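Local coordinates for major royal jelly protein 1 (Apis mellifera, PDB 5YYL) that is the most abundant protein of royal jelly, binds sterol and probably serves as food for the developing larvae, at residues Y65-H73 and I354-A362; W72-M80 and S88-K96. All coordinates share one frame; numbering follows the deposited sequence.

Contact 1 (Y65-H73 and I354-A362); sequences YPSDIDQWH and IASMKIKEA
Ser-67 is the first residue to meet the other strand: its carbonyl O lies over the methyl of Ala-355, with CB of that residue 4.1 Å away, while its own hydroxyl is bonded to the backbone of Ser-125. At Asp-68 the carboxylate meets, at about a right angle, the tip of Lys-358. The ion pair is long, 3.3 Å from Asp-68 OD2 to Lys-358 NZ, and weak as a hydrogen bond; OD2 is also bonded by the backbone N-H of Leu-127. Ile-69 contributes its carbonyl, which takes a bond of 2.8 Å from Lys-358 NZ to Ile-69 O. The strands run nearly parallel, 10° apart, yet exchange no backbone bonds: they are the innermost strands of neighbouring blades of the beta-propeller, flanking its central axis, and lysines bridge the gap. Asp-70 then shares its carboxylate between two of them. Lys-358 NZ reaches Asp-70 OD2 at 2.7 Å from above the carboxylate plane, having been turned back by bends at chi2 (-72°) and chi4 (74°). Lys-360 NZ, also 2.7 Å away, takes the syn lone pair of Asp-70 OD1, whose anti lone pair receives the backbone N-H of Gln-71; two donors thus hold this oxygen and fix the carboxylate's rotation. Gln-71 closes the series. Its O accepts Lys-360 NZ at 3.2 Å in the carbonyl plane, and its OE1 rests 3.4 Å from CG of Lys-360, the two chains crossing at a slant, while NE2 turns to the O of His-73.

Contact 2 (W72-M80 and S88-K96); sequences WHDKIFVTM and SSLNVISKK
Phe-77 and Val-92 lie side by side on one face of this antiparallel hairpin, the ring carbon CE1 of Phe-77 3.3 Å from CG1 of Val-92. With chi1 at -64°, Val-92 puts CG1 anti to its carbonyl carbon and against the ring, which it meets obliquely. Further along the same face CG2 of Thr-79 touches CD1 of Leu-90 at 4.1 Å. Past Phe-77 and Val-92, at the other end of the ladder, Ile-76 and Ile-93 run alongside each other with CG2 of the first 3.5 Å from CD1 of the second, and CG1 of Ile-93 also leans on CG2 of Val-78.

The backbone sets these pairs. Val-78 N donates to Asn-91 O at 2.9 Å, approaching from above the carbonyl plane, while the return bond from Asn-91 N to Val-78 O is weak; the Asn-91 amide adds a second weak bond to that same oxygen. Ile-93 N meets Ile-76 O at 3.0 Å, nearly in line with the carbonyl. At the Met-80 end, that residue is gripped twice by Ser-89: its N donates to Ser-89 O, and Ser-89 OG, swung anti to its backbone N (chi1 -171°), gives its proton to Met-80 O at 2.7 Å. Ser-88 OG in turn holds Asn-91 OD1, steadying the amide.

The strands twist strongly, 135° between their directions, as the middle two of a four-stranded propeller blade. Strand 65-72 borders 75-81 and strand 102-106 borders 90-94, while Leu-127 of the next blade covers Phe-77, Thr-79 and Leu-90.

Strand 65-72 ties the two contacts together: in contact 1 it lies beside strand 353-361 of the neighbouring blade, near the centre of the propeller, and its other edge is bonded to strand 75-81 of contact 2, as in Asp-70 O to Phe-77 N at 2.8 Å. Both contacts are largely buried, but contact 1 sits about 7 Å from the centre of the chain and contact 2 about 14 Å, measured centre to centre. Their chemistry follows. Contact 1 joins separate sheets through lysines that reach aspartates and backbone carbonyls, whereas contact 2 lies within one blade and relies on a backbone ladder, helped by Ser-89 and Asn-91, with apolar pairs packed on it.

Contact 1 (Y65-H73 and I354-A362)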
ATOM      1  N   TYR A  65      36.063  10.843  26.677  1.00 35.70           N
ATOM      2  CA  TYR A  65      36.290  11.737  25.549  1.00 36.53           C
ATOM      3  C   TYR A  65      36.197  10.919  24.266  1.00 33.99           C
ATOM      4  O   TYR A  65      36.853   9.862  24.145  1.00 34.01           O
ATOM      5  CB  TYR A  65      37.664  12.399  25.630  1.00 41.09           C
ATOM      6  CG  TYR A  65      37.993  13.001  26.980  1.00 47.58           C
ATOM      7  CD1 TYR A  65      37.330  14.144  27.442  1.00 48.92           C
ATOM      8  CD2 TYR A  65      38.973  12.422  27.808  1.00 51.70           C
ATOM      9  CE1 TYR A  65      37.632  14.696  28.679  1.00 50.28           C
ATOM     10  CE2 TYR A  65      39.281  12.968  29.046  1.00 53.48           C
ATOM     11  CZ  TYR A  65      38.607  14.099  29.479  1.00 54.59           C
ATOM     12  OH  TYR A  65      38.913  14.635  30.715  1.00 59.96           O
ATOM     13  N   PRO A  66      35.378  11.385  23.309  1.00 30.08           N
ATOM     14  CA  PRO A  66      35.176  10.586  22.106  1.00 28.44           C
ATOM     15  C   PRO A  66      36.277  10.820  21.082  1.00 26.38           C
ATOM     16  O   PRO A  66      36.713  11.941  20.890  1.00 26.72           O
ATOM     17  CB  PRO A  66      33.818  11.071  21.595  1.00 29.31           C
ATOM     18  CG  PRO A  66      33.733  12.493  22.056  1.00 29.63           C
ATOM     19  CD  PRO A  66      34.601  12.640  23.282  1.00 28.86           C
ATOM     20  N   SER A  67      36.717   9.753  20.449  1.00 26.28           N
ATOM     21  CA  SER A  67      37.774   9.798  19.459  1.00 27.55           C
ATOM     22  C   SER A  67      37.204   9.744  18.035  1.00 27.31           C
ATOM     23  O   SER A  67      37.580  10.553  17.194  1.00 26.45           O
ATOM     24  CB  SER A  67      38.740   8.636  19.691  1.00 29.08           C
ATOM     25  OG  SER A  67      39.787   8.652  18.743  1.00 32.87           O
ATOM     26  N   ASP A  68      36.319   8.784  17.772  1.00 26.16           N
ATOM     27  CA  ASP A  68      35.776   8.568  16.432  1.00 27.56           C
ATOM     28  C   ASP A  68      34.297   8.180  16.479  1.00 26.42           C
ATOM     29  O   ASP A  68      33.798   7.736  17.503  1.00 25.96           O
ATOM     30  CB  ASP A  68      36.594   7.470  15.717  1.00 30.44           C
ATOM     31  CG  ASP A  68      36.496   7.525  14.171  1.00 33.39           C
ATOM     32  OD1 ASP A  68      35.890   8.452  13.617  1.00 36.27           O
ATOM     33  OD2 ASP A  68      37.046   6.635  13.490  1.00 35.38           O
ATOM     34  N   ILE A  69      33.603   8.397  15.363  1.00 25.59           N
ATOM     35  CA  ILE A  69      32.238   7.917  15.156  1.00 23.97           C
ATOM     36  C   ILE A  69      32.199   7.184  13.841  1.00 22.96           C
ATOM     37  O   ILE A  69      33.061   7.386  12.982  1.00 23.15           O
ATOM     38  CB  ILE A  69      31.190   9.055  15.125  1.00 24.41           C
ATOM     39  CG1 ILE A  69      31.477  10.079  14.017  1.00 24.28           C
ATOM     40  CG2 ILE A  69      31.155   9.762  16.473  1.00 25.05           C
ATOM     41  CD1 ILE A  69      30.416  11.149  13.847  1.00 24.01           C
ATOM     42  N   ASP A  70      31.208   6.323  13.692  1.00 21.43           N
ATOM     43  CA  ASP A  70      30.864   5.778  12.388  1.00 20.86           C
ATOM     44  C   ASP A  70      29.408   5.305  12.427  1.00 19.58           C
ATOM     45  O   ASP A  70      28.716   5.521  13.419  1.00 18.86           O
ATOM     46  CB  ASP A  70      31.853   4.683  11.968  1.00 20.93           C
ATOM     47  CG  ASP A  70      32.039   4.609  10.448  1.00 21.45           C
ATOM     48  OD1 ASP A  70      30.989   4.517   9.735  1.00 21.26           O
ATOM     49  OD2 ASP A  70      33.214   4.608   9.974  1.00 20.79           O
ATOM     50  N   GLN A  71      28.932   4.697  11.348  1.00 19.02           N
ATOM     51  CA  GLN A  71      27.523   4.394  11.204  1.00 18.66           C
ATOM     52  C   GLN A  71      27.376   3.229  10.265  1.00 19.22           C
ATOM     53  O   GLN A  71      28.005   3.220   9.204  1.00 18.34           O
ATOM     54  CB  GLN A  71      26.798   5.625  10.651  1.00 18.12           C
ATOM     55  CG  GLN A  71      25.307   5.445  10.385  1.00 18.12           C
ATOM     56  CD  GLN A  71      24.975   4.769   9.063  1.00 17.68           C
ATOM     57  OE1 GLN A  71      25.662   4.968   8.063  1.00 18.05           O
ATOM     58  NE2 GLN A  71      23.923   3.966   9.053  1.00 16.52           N
ATOM     59  N   TRP A  72      26.560   2.247  10.663  1.00 20.40           N
ATOM     60  CA  TRP A  72      26.170   1.133   9.790  1.00 21.89           C
ATOM     61  C   TRP A  72      24.775   0.682  10.180  1.00 23.66           C
ATOM     62  O   TRP A  72      24.543   0.353  11.350  1.00 24.31           O
ATOM     63  CB  TRP A  72      27.156  -0.020   9.933  1.00 21.93           C
ATOM     64  CG  TRP A  72      26.853  -1.198   9.100  1.00 22.15           C
ATOM     65  CD1 TRP A  72      27.268  -1.430   7.820  1.00 23.88           C
ATOM     66  CD2 TRP A  72      26.102  -2.341   9.485  1.00 21.84           C
ATOM     67  NE1 TRP A  72      26.814  -2.660   7.374  1.00 23.06           N
ATOM     68  CE2 TRP A  72      26.093  -3.236   8.381  1.00 22.35           C
ATOM     69  CE3 TRP A  72      25.437  -2.707  10.657  1.00 21.92           C
ATOM     70  CZ2 TRP A  72      25.452  -4.463   8.421  1.00 22.97           C
ATOM     71  CZ3 TRP A  72      24.787  -3.921  10.701  1.00 22.39           C
ATOM     72  CH2 TRP A  72      24.798  -4.793   9.585  1.00 23.33           C
ATOM     73  N   HIS A  73      23.857   0.692   9.214  1.00 25.27           N
ATOM     74  CA  HIS A  73      22.448   0.371   9.457  1.00 26.23           C
ATOM     75  C   HIS A  73      21.941   1.158  10.680  1.00 27.50           C
ATOM     76  O   HIS A  73      22.092   2.376  10.708  1.00 27.73           O
ATOM     77  CB  HIS A  73      22.257  -1.147   9.568  1.00 27.43           C
ATOM     78  CG  HIS A  73      22.544  -1.897   8.303  1.00 28.51           C
ATOM     79  ND1 HIS A  73      22.306  -3.250   8.177  1.00 30.30           N
ATOM     80  CD2 HIS A  73      23.020  -1.487   7.101  1.00 29.64           C
ATOM     81  CE1 HIS A  73      22.635  -3.641   6.956  1.00 31.44           C
ATOM     82  NE2 HIS A  73      23.075  -2.590   6.282  1.00 29.83           N
ATOM     83  N   ILE A 354      36.568  19.506  15.338  1.00 26.78           N
ATOM     84  CA  ILE A 354      36.024  18.435  14.524  1.00 25.54           C
ATOM     85  C   ILE A 354      36.985  17.238  14.618  1.00 24.33           C
ATOM     86  O   ILE A 354      37.969  17.151  13.891  1.00 22.67           O
ATOM     87  CB  ILE A 354      35.762  18.897  13.076  1.00 25.32           C
ATOM     88  CG1 ILE A 354      34.690  19.981  13.083  1.00 25.59           C
ATOM     89  CG2 ILE A 354      35.311  17.738  12.200  1.00 25.23           C
ATOM     90  CD1 ILE A 354      34.528  20.692  11.756  1.00 27.42           C
ATOM     91  N   ALA A 355      36.700  16.336  15.552  1.00 23.41           N
ATOM     92  CA  ALA A 355      37.544  15.172  15.770  1.00 22.32           C
ATOM     93  C   ALA A 355      37.302  14.070  14.766  1.00 22.05           C
ATOM     94  O   ALA A 355      38.151  13.191  14.610  1.00 21.03           O
ATOM     95  CB  ALA A 355      37.319  14.627  17.165  1.00 22.88           C
ATOM     96  N   SER A 356      36.134  14.060  14.118  1.00 22.18           N
ATOM     97  CA  SER A 356      35.876  13.020  13.127  1.00 22.17           C
ATOM     98  C   SER A 356      34.826  13.371  12.116  1.00 21.64           C
ATOM     99  O   SER A 356      33.936  14.141  12.411  1.00 23.09           O
ATOM    100  CB  SER A 356      35.489  11.713  13.807  1.00 22.77           C
ATOM    101  OG  SER A 356      35.864  10.645  12.971  1.00 23.65           O
ATOM    102  N   MET A 357      34.964  12.813  10.917  1.00 22.09           N
ATOM    103  CA  MET A 357      33.988  12.955   9.846  1.00 22.65           C
ATOM    104  C   MET A 357      33.896  11.695   9.011  1.00 22.38           C
ATOM    105  O   MET A 357      34.908  11.046   8.751  1.00 23.45           O
ATOM    106  CB  MET A 357      34.366  14.111   8.944  1.00 23.68           C
ATOM    107  CG  MET A 357      34.135  15.436   9.607  1.00 25.17           C
ATOM    108  SD  MET A 357      34.576  16.794   8.513  1.00 27.74           S
ATOM    109  CE  MET A 357      33.409  17.935   9.241  1.00 29.43           C
ATOM    110  N   LYS A 358      32.681  11.338   8.618  1.00 21.37           N
ATOM    111  CA  LYS A 358      32.454  10.225   7.704  1.00 21.52           C
ATOM    112  C   LYS A 358      31.379  10.631   6.709  1.00 20.80           C
ATOM    113  O   LYS A 358      30.556  11.493   7.007  1.00 20.57           O
ATOM    114  CB  LYS A 358      32.001   8.972   8.459  1.00 22.26           C
ATOM    115  CG  LYS A 358      32.900   8.550   9.605  1.00 22.55           C
ATOM    116  CD  LYS A 358      34.203   7.975   9.099  1.00 23.07           C
ATOM    117  CE  LYS A 358      35.195   7.735  10.222  1.00 24.19           C
ATOM    118  NZ  LYS A 358      34.815   6.540  11.038  1.00 25.15           N
ATOM    119  N   ILE A 359      31.388  10.015   5.531  1.00 20.76           N
ATOM    120  CA  ILE A 359      30.366  10.248   4.529  1.00 21.54           C
ATOM    121  C   ILE A 359      29.753   8.931   4.104  1.00 21.35           C
ATOM    122  O   ILE A 359      30.446   7.998   3.743  1.00 20.01           O
ATOM    123  CB  ILE A 359      30.906  11.053   3.313  1.00 22.26           C
ATOM    124  CG1 ILE A 359      31.195  12.493   3.774  1.00 23.44           C
ATOM    125  CG2 ILE A 359      29.891  11.070   2.160  1.00 21.69           C
ATOM    126  CD1 ILE A 359      31.666  13.444   2.705  1.00 24.53           C
ATOM    127  N   LYS A 360      28.430   8.907   4.118  1.00 23.21           N
ATOM    128  CA  LYS A 360      27.626   7.737   3.807  1.00 24.61           C
ATOM    129  C   LYS A 360      26.700   8.063   2.656  1.00 24.95           C
ATOM    130  O   LYS A 360      26.388   9.217   2.435  1.00 24.38           O
ATOM    131  CB  LYS A 360      26.795   7.370   5.051  1.00 25.26           C
ATOM    132  CG  LYS A 360      27.636   7.065   6.296  1.00 26.49           C
ATOM    133  CD  LYS A 360      28.400   5.742   6.179  1.00 26.69           C
ATOM    134  CE  LYS A 360      29.611   5.716   7.101  1.00 27.18           C
ATOM    135  NZ  LYS A 360      30.208   4.359   7.163  1.00 26.94           N
ATOM    136  N   GLU A 361      26.275   7.038   1.934  1.00 27.24           N
ATOM    137  CA  GLU A 361      25.256   7.149   0.895  1.00 28.84           C
ATOM    138  C   GLU A 361      23.917   6.634   1.433  1.00 27.89           C
ATOM    139  O   GLU A 361      23.871   5.627   2.146  1.00 29.37           O
ATOM    140  CB  GLU A 361      25.663   6.348  -0.328  1.00 31.82           C
ATOM    141  CG  GLU A 361      26.865   6.888  -1.059  1.00 37.38           C
ATOM    142  CD  GLU A 361      27.299   5.935  -2.159  1.00 45.85           C
ATOM    143  OE1 GLU A 361      27.215   6.330  -3.351  1.00 53.60           O
ATOM    144  OE2 GLU A 361      27.701   4.783  -1.835  1.00 50.56           O
ATOM    145  N   ALA A 362      22.827   7.303   1.074  1.00 26.52           N
ATOM    146  CA  ALA A 362      21.495   6.886   1.502  1.00 25.66           C
ATOM    147  C   ALA A 362      21.210   5.501   0.949  1.00 24.99           C
ATOM    148  O   ALA A 362      21.701   5.163  -0.113  1.00 24.65           O
ATOM    149  CB  ALA A 362      20.442   7.875   1.029  1.00 25.89           C
TER

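Contact 2 (W72-M80 and S88-K96)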
ATOM      1  N   TRP A  72      26.560   2.247  10.663  1.00 20.40           N
ATOM      2  CA  TRP A  72      26.170   1.133   9.790  1.00 21.89           C
ATOM      3  C   TRP A  72      24.775   0.682  10.180  1.00 23.66           C
ATOM      4  O   TRP A  72      24.543   0.353  11.350  1.00 24.31           O
ATOM      5  CB  TRP A  72      27.156  -0.020   9.933  1.00 21.93           C
ATOM      6  CG  TRP A  72      26.853  -1.198   9.100  1.00 22.15           C
ATOM      7  CD1 TRP A  72      27.268  -1.430   7.820  1.00 23.88           C
ATOM      8  CD2 TRP A  72      26.102  -2.341   9.485  1.00 21.84           C
ATOM      9  NE1 TRP A  72      26.814  -2.660   7.374  1.00 23.06           N
ATOM     10  CE2 TRP A  72      26.093  -3.236   8.381  1.00 22.35           C
ATOM     11  CE3 TRP A  72      25.437  -2.707  10.657  1.00 21.92           C
ATOM     12  CZ2 TRP A  72      25.452  -4.463   8.421  1.00 22.97           C
ATOM     13  CZ3 TRP A  72      24.787  -3.921  10.701  1.00 22.39           C
ATOM     14  CH2 TRP A  72      24.798  -4.793   9.585  1.00 23.33           C
ATOM     15  N   HIS A  73      23.857   0.692   9.214  1.00 25.27           N
ATOM     16  CA  HIS A  73      22.448   0.371   9.457  1.00 26.23           C
ATOM     17  C   HIS A  73      21.941   1.158  10.680  1.00 27.50           C
ATOM     18  O   HIS A  73      22.092   2.376  10.708  1.00 27.73           O
ATOM     19  CB  HIS A  73      22.257  -1.147   9.568  1.00 27.43           C
ATOM     20  CG  HIS A  73      22.544  -1.897   8.303  1.00 28.51           C
ATOM     21  ND1 HIS A  73      22.306  -3.250   8.177  1.00 30.30           N
ATOM     22  CD2 HIS A  73      23.020  -1.487   7.101  1.00 29.64           C
ATOM     23  CE1 HIS A  73      22.635  -3.641   6.956  1.00 31.44           C
ATOM     24  NE2 HIS A  73      23.075  -2.590   6.282  1.00 29.83           N
ATOM     25  N   ASP A  74      21.409   0.490  11.701  1.00 31.28           N
ATOM     26  CA  ASP A  74      20.851   1.184  12.882  1.00 35.50           C
ATOM     27  C   ASP A  74      21.889   1.576  13.939  1.00 33.88           C
ATOM     28  O   ASP A  74      21.560   2.299  14.883  1.00 31.10           O
ATOM     29  CB  ASP A  74      19.727   0.357  13.540  1.00 39.64           C
ATOM     30  CG  ASP A  74      20.116  -1.096  13.806  1.00 45.10           C
ATOM     31  OD1 ASP A  74      21.139  -1.584  13.258  1.00 50.56           O
ATOM     32  OD2 ASP A  74      19.392  -1.742  14.585  1.00 52.57           O
ATOM     33  N   LYS A  75      23.133   1.124  13.756  1.00 34.06           N
ATOM     34  CA  LYS A  75      24.211   1.361  14.708  1.00 34.05           C
ATOM     35  C   LYS A  75      24.932   2.670  14.397  1.00 32.18           C
ATOM     36  O   LYS A  75      25.223   2.958  13.244  1.00 32.45           O
ATOM     37  CB  LYS A  75      25.196   0.186  14.675  1.00 35.35           C
ATOM     38  CG  LYS A  75      24.550  -1.161  14.958  1.00 37.59           C
ATOM     39  CD  LYS A  75      25.482  -2.333  14.645  1.00 39.79           C
ATOM     40  CE  LYS A  75      24.728  -3.663  14.541  1.00 41.78           C
ATOM     41  NZ  LYS A  75      23.863  -3.950  15.731  1.00 43.12           N
ATOM     42  N   ILE A  76      25.172   3.468  15.434  1.00 29.90           N
ATOM     43  CA  ILE A  76      26.073   4.609  15.390  1.00 28.87           C
ATOM     44  C   ILE A  76      27.204   4.257  16.347  1.00 29.20           C
ATOM     45  O   ILE A  76      26.970   4.156  17.544  1.00 28.64           O
ATOM     46  CB  ILE A  76      25.388   5.906  15.901  1.00 27.99           C
ATOM     47  CG1 ILE A  76      24.230   6.342  14.997  1.00 27.16           C
ATOM     48  CG2 ILE A  76      26.397   7.039  16.053  1.00 27.78           C
ATOM     49  CD1 ILE A  76      24.628   6.889  13.643  1.00 27.01           C
ATOM     50  N   PHE A  77      28.421   4.071  15.835  1.00 29.17           N
ATOM     51  CA  PHE A  77      29.580   3.756  16.683  1.00 27.40           C
ATOM     52  C   PHE A  77      30.140   5.015  17.315  1.00 26.85           C
ATOM     53  O   PHE A  77      30.096   6.071  16.719  1.00 28.07           O
ATOM     54  CB  PHE A  77      30.641   2.993  15.906  1.00 26.80           C
ATOM     55  CG  PHE A  77      30.176   1.637  15.469  1.00 28.47           C
ATOM     56  CD1 PHE A  77      30.206   0.546  16.351  1.00 28.89           C
ATOM     57  CD2 PHE A  77      29.655   1.440  14.198  1.00 29.40           C
ATOM     58  CE1 PHE A  77      29.750  -0.704  15.958  1.00 28.56           C
ATOM     59  CE2 PHE A  77      29.214   0.179  13.789  1.00 29.37           C
ATOM     60  CZ  PHE A  77      29.266  -0.894  14.674  1.00 29.54           C
ATOM     61  N   VAL A  78      30.605   4.911  18.550  1.00 26.03           N
ATOM     62  CA  VAL A  78      31.267   6.017  19.243  1.00 25.46           C
ATOM     63  C   VAL A  78      32.436   5.423  19.996  1.00 25.64           C
ATOM     64  O   VAL A  78      32.228   4.550  20.831  1.00 27.97           O
ATOM     65  CB  VAL A  78      30.328   6.717  20.241  1.00 25.09           C
ATOM     66  CG1 VAL A  78      31.066   7.828  20.979  1.00 24.97           C
ATOM     67  CG2 VAL A  78      29.099   7.276  19.521  1.00 25.24           C
ATOM     68  N   THR A  79      33.659   5.855  19.682  1.00 25.09           N
ATOM     69  CA  THR A  79      34.853   5.312  20.338  1.00 24.02           C
ATOM     70  C   THR A  79      35.357   6.282  21.379  1.00 24.53           C
ATOM     71  O   THR A  79      35.342   7.489  21.164  1.00 22.11           O
ATOM     72  CB  THR A  79      36.004   4.968  19.388  1.00 22.51           C
ATOM     73  OG1 THR A  79      36.644   6.166  18.937  1.00 21.87           O
ATOM     74  CG2 THR A  79      35.531   4.151  18.236  1.00 22.42           C
ATOM     75  N   MET A  80      35.800   5.737  22.505  1.00 27.71           N
ATOM     76  CA  MET A  80      36.240   6.554  23.619  1.00 31.25           C
ATOM     77  C   MET A  80      37.738   6.343  23.877  1.00 34.06           C
ATOM     78  O   MET A  80      38.243   5.192  23.877  1.00 31.18           O
ATOM     79  CB  MET A  80      35.422   6.233  24.865  1.00 32.06           C
ATOM     80  CG  MET A  80      35.155   7.450  25.740  1.00 33.52           C
ATOM     81  SD  MET A  80      33.924   8.636  25.148  1.00 37.48           S
ATOM     82  CE  MET A  80      32.736   7.553  24.350  1.00 34.68           C
ATOM     83  N   SER A  88      34.229   1.100  28.560  1.00 44.84           N
ATOM     84  CA  SER A  88      34.454   0.524  27.232  1.00 42.81           C
ATOM     85  C   SER A  88      34.936   1.562  26.261  1.00 41.40           C
ATOM     86  O   SER A  88      34.608   2.750  26.395  1.00 42.04           O
ATOM     87  CB  SER A  88      33.189  -0.121  26.686  1.00 42.71           C
ATOM     88  OG  SER A  88      33.425  -0.659  25.386  1.00 43.06           O
ATOM     89  N   SER A  89      35.720   1.096  25.285  1.00 39.63           N
ATOM     90  CA  SER A  89      36.289   1.975  24.265  1.00 38.23           C
ATOM     91  C   SER A  89      35.469   1.939  22.988  1.00 36.04           C
ATOM     92  O   SER A  89      35.103   2.988  22.484  1.00 38.50           O
ATOM     93  CB  SER A  89      37.729   1.598  23.951  1.00 36.47           C
ATOM     94  OG  SER A  89      38.290   2.602  23.134  1.00 37.01           O
ATOM     95  N   LEU A  90      35.216   0.742  22.470  1.00 31.83           N
ATOM     96  CA  LEU A  90      34.397   0.563  21.287  1.00 32.15           C
ATOM     97  C   LEU A  90      32.922   0.415  21.679  1.00 35.41           C
ATOM     98  O   LEU A  90      32.540  -0.580  22.298  1.00 39.16           O
ATOM     99  CB  LEU A  90      34.869  -0.661  20.498  1.00 29.44           C
ATOM    100  CG  LEU A  90      34.158  -0.944  19.179  1.00 29.18           C
ATOM    101  CD1 LEU A  90      34.199   0.264  18.254  1.00 28.72           C
ATOM    102  CD2 LEU A  90      34.795  -2.146  18.510  1.00 30.12           C
ATOM    103  N   ASN A  91      32.098   1.403  21.314  1.00 36.47           N
ATOM    104  CA  ASN A  91      30.663   1.429  21.682  1.00 37.19           C
ATOM    105  C   ASN A  91      29.717   1.719  20.520  1.00 36.47           C
ATOM    106  O   ASN A  91      30.149   2.143  19.458  1.00 34.90           O
ATOM    107  CB  ASN A  91      30.413   2.493  22.753  1.00 37.38           C
ATOM    108  CG  ASN A  91      31.491   2.512  23.801  1.00 36.98           C
ATOM    109  OD1 ASN A  91      31.761   1.485  24.419  1.00 36.01           O
ATOM    110  ND2 ASN A  91      32.133   3.664  23.986  1.00 36.19           N
ATOM    111  N   VAL A  92      28.424   1.464  20.755  1.00 36.49           N
ATOM    112  CA  VAL A  92      27.334   1.962  19.910  1.00 36.98           C
ATOM    113  C   VAL A  92      26.375   2.744  20.779  1.00 38.41           C
ATOM    114  O   VAL A  92      26.374   2.583  21.988  1.00 42.01           O
ATOM    115  CB  VAL A  92      26.557   0.861  19.153  1.00 35.65           C
ATOM    116  CG1 VAL A  92      27.462   0.160  18.168  1.00 37.73           C
ATOM    117  CG2 VAL A  92      25.941  -0.146  20.092  1.00 35.73           C
ATOM    118  N   ILE A  93      25.567   3.594  20.153  1.00 40.13           N
ATOM    119  CA  ILE A  93      24.553   4.351  20.870  1.00 40.22           C
ATOM    120  C   ILE A  93      23.386   3.408  21.049  1.00 41.70           C
ATOM    121  O   ILE A  93      23.017   2.697  20.122  1.00 42.57           O
ATOM    122  CB  ILE A  93      24.122   5.635  20.143  1.00 39.33           C
ATOM    123  CG1 ILE A  93      25.357   6.486  19.804  1.00 39.92           C
ATOM    124  CG2 ILE A  93      23.165   6.443  21.012  1.00 38.63           C
ATOM    125  CD1 ILE A  93      25.040   7.830  19.167  1.00 40.76           C
ATOM    126  N   SER A  94      22.837   3.395  22.263  1.00 44.71           N
ATOM    127  CA  SER A  94      21.736   2.518  22.637  1.00 45.17           C
ATOM    128  C   SER A  94      20.404   3.248  22.578  1.00 46.60           C
ATOM    129  O   SER A  94      20.338   4.479  22.400  1.00 47.42           O
ATOM    130  CB  SER A  94      21.945   2.013  24.063  1.00 45.67           C
ATOM    131  OG  SER A  94      21.662   3.049  25.008  1.00 48.28           O
ATOM    132  N   LYS A  95      19.337   2.474  22.775  1.00 48.79           N
ATOM    133  CA  LYS A  95      17.979   3.019  22.840  1.00 47.64           C
ATOM    134  C   LYS A  95      17.768   3.854  24.127  1.00 47.33           C
ATOM    135  O   LYS A  95      17.012   4.825  24.115  1.00 47.54           O
ATOM    136  CB  LYS A  95      16.949   1.891  22.710  1.00 46.43           C
ATOM    137  N   LYS A  96      18.467   3.505  25.213  1.00 46.93           N
ATOM    138  CA  LYS A  96      18.301   4.183  26.507  1.00 46.65           C
ATOM    139  C   LYS A  96      18.879   5.595  26.500  1.00 47.61           C
ATOM    140  O   LYS A  96      19.762   5.896  25.697  1.00 50.24           O
ATOM    141  CB  LYS A  96      18.956   3.370  27.627  1.00 45.85           C
TER